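Septation protein imp2 (Schizosaccharomyces pombe, PDB 5C1F) anchors the cytokinetic machinery to membrane phospholipids through its F-BAR domain, is required for normal septation and takes part in medial-ring disassembly in fission yeast. Local coordinates at the interface of chains A and B. Residues are numbered along the deposited sequence; one frame, centred on the assembly and turned at random. Chains: chain A/B, Septation protein imp2.

The interface of chains A and B. Residues chain A 44, 47-48, 51; chain B 51, 54-55, 58.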
loop_
_atom_site.group_PDB
_atom_site.type_symbol
_atom_site.label_atom_id
_atom_site.label_comp_id
_atom_site.label_asym_id
_atom_site.label_seq_id
_atom_site.Cartn_x
_atom_site.Cartn_y
_atom_site.Cartn_z
ATOM N N ARG A 44 1.536 -10.068 4.995
ATOM C CA ARG A 44 1.371 -9.374 3.720
ATOM C C ARG A 44 -0.046 -8.824 3.554
ATOM O O ARG A 44 -0.243 -7.751 2.982
ATOM C CB ARG A 44 1.709 -10.315 2.559
ATOM C CG ARG A 44 1.651 -9.667 1.191
ATOM C CD ARG A 44 2.571 -8.457 1.107
ATOM N NE ARG A 44 2.438 -7.777 -0.177
ATOM C CZ ARG A 44 1.541 -6.828 -0.430
ATOM N NH1 ARG A 44 0.700 -6.438 0.519
ATOM N NH2 ARG A 44 1.486 -6.264 -1.630
ATOM N N ILE A 47 -0.475 -5.882 6.059
ATOM C CA ILE A 47 0.229 -4.747 5.475
ATOM C C ILE A 47 -0.668 -4.051 4.458
ATOM O O ILE A 47 -0.788 -2.826 4.457
ATOM C CB ILE A 47 1.550 -5.180 4.797
ATOM C CG1 ILE A 47 2.557 -5.651 5.848
ATOM C CG2 ILE A 47 2.138 -4.036 3.980
ATOM C CD1 ILE A 47 3.846 -6.193 5.265
ATOM N N GLU A 48 -1.314 -4.843 3.609
ATOM C CA GLU A 48 -2.198 -4.299 2.586
ATOM C C GLU A 48 -3.417 -3.618 3.201
ATOM O O GLU A 48 -3.857 -2.568 2.733
ATOM C CB GLU A 48 -2.648 -5.400 1.627
ATOM C CG GLU A 48 -3.311 -4.877 0.358
ATOM C CD GLU A 48 -2.310 -4.269 -0.613
ATOM O OE1 GLU A 48 -1.093 -4.342 -0.338
ATOM O OE2 GLU A 48 -2.736 -3.723 -1.655
ATOM N N TYR A 51 -2.487 -0.269 4.804
ATOM C CA TYR A 51 -2.286 0.611 3.660
ATOM C C TYR A 51 -3.630 1.146 3.156
ATOM O O TYR A 51 -3.815 2.355 2.995
ATOM C CB TYR A 51 -1.545 -0.164 2.565
ATOM C CG TYR A 51 -1.066 0.620 1.361
ATOM C CD1 TYR A 51 -0.258 1.742 1.501
ATOM C CD2 TYR A 51 -1.370 0.193 0.077
ATOM C CE1 TYR A 51 0.198 2.439 0.384
ATOM C CE2 TYR A 51 -0.919 0.876 -1.039
ATOM C CZ TYR A 51 -0.137 1.997 -0.883
ATOM O OH TYR A 51 0.307 2.672 -2.002
ATOM N N TYR B 51 4.338 1.761 4.123
ATOM C CA TYR B 51 4.017 0.594 3.312
ATOM C C TYR B 51 5.289 -0.128 2.890
ATOM O O TYR B 51 5.424 -1.338 3.078
ATOM C CB TYR B 51 3.211 1.033 2.089
ATOM C CG TYR B 51 2.636 -0.064 1.221
ATOM C CD1 TYR B 51 1.844 -1.069 1.758
ATOM C CD2 TYR B 51 2.836 -0.055 -0.154
ATOM C CE1 TYR B 51 1.295 -2.058 0.949
ATOM C CE2 TYR B 51 2.292 -1.033 -0.968
ATOM C CZ TYR B 51 1.521 -2.031 -0.415
ATOM O OH TYR B 51 0.984 -3.004 -1.230
ATOM N N ARG B 54 7.423 -1.599 5.897
ATOM C CA ARG B 54 6.791 -2.772 6.476
ATOM C C ARG B 54 6.889 -3.965 5.530
ATOM O O ARG B 54 6.974 -5.110 5.969
ATOM C CB ARG B 54 5.332 -2.472 6.812
ATOM C CG ARG B 54 4.737 -3.392 7.847
ATOM C CD ARG B 54 3.342 -2.943 8.220
ATOM N NE ARG B 54 2.691 -3.907 9.100
ATOM C CZ ARG B 54 1.427 -3.821 9.489
ATOM N NH1 ARG B 54 0.675 -2.811 9.072
ATOM N NH2 ARG B 54 0.913 -4.743 10.291
ATOM N N MET B 55 6.888 -3.691 4.229
ATOM C CA MET B 55 6.983 -4.753 3.233
ATOM C C MET B 55 8.415 -5.274 3.105
ATOM O O MET B 55 8.632 -6.438 2.760
ATOM C CB MET B 55 6.477 -4.265 1.873
ATOM C CG MET B 55 6.333 -5.371 0.840
ATOM S SD MET B 55 5.822 -4.775 -0.781
ATOM C CE MET B 55 4.239 -4.047 -0.377
ATOM N N LEU B 58 9.017 -7.650 5.978
ATOM C CA LEU B 58 8.382 -8.930 5.681
ATOM C C LEU B 58 9.262 -9.824 4.810
ATOM O O LEU B 58 9.380 -11.022 5.059
ATOM C CB LEU B 58 7.031 -8.708 4.992
ATOM C CG LEU B 58 6.343 -9.970 4.471
ATOM C CD1 LEU B 58 6.064 -10.950 5.604
ATOM C CD2 LEU B 58 5.064 -9.620 3.734
#
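A:Tyr51 and B:Tyr51 lie face to face on the two-fold axis of the F-BAR dimer, their ring centroids 3.6 Å apart and their planes tilted by just 8°. In both, CG stands anti to the backbone N (chi1 -172°), which swings each ring off its helix toward its twin. The other face of B:Tyr51 is taken by its own neighbour B:Met55, whose methyl CE sits over the rim, so this ring is sandwiched and its rotation restrained.

Next along helix 18-59 of chain A, A:Ile47 meets chain B with both branches. Its CG2 methyl packs 3.7 Å from CE1 of B:Tyr51, obliquely above the CD1–CE1 side of the ring. On the other branch, CG1 lies alongside the extended stem of B:Arg54, running the opposite way, 3.7 Å from CD of that arginine, and the CD1 tip abuts its backbone carbonyl. Farther out, the B:Leu58 methyl CD2 rests 3.6 Å from CB of A:Arg44.

At the rim, the phenol OH of B:Tyr51 donates at 2.6 Å to OE1 of A:Glu48, which accepts with its syn lone pair, on the side of OE2. The same oxygen takes NH1 of A:Arg44 at 2.9 Å on its anti side, tilted out of the carboxylate plane: a nearly straight hydrogen bond, also a salt bridge within chain A, that lies in the guanidinium plane. A:Arg44 bends at chi2 (57°), which turns its guanidinium back toward A:Glu48, while the B:Met55 methyl touches one guanidinium face. The arginine probably helps to position the carboxylate and may offset its negative charge.

Repeated with the chains exchanged, this patch helps join two helical subunits into the elongated dimer that serves as Imp2's membrane-binding module.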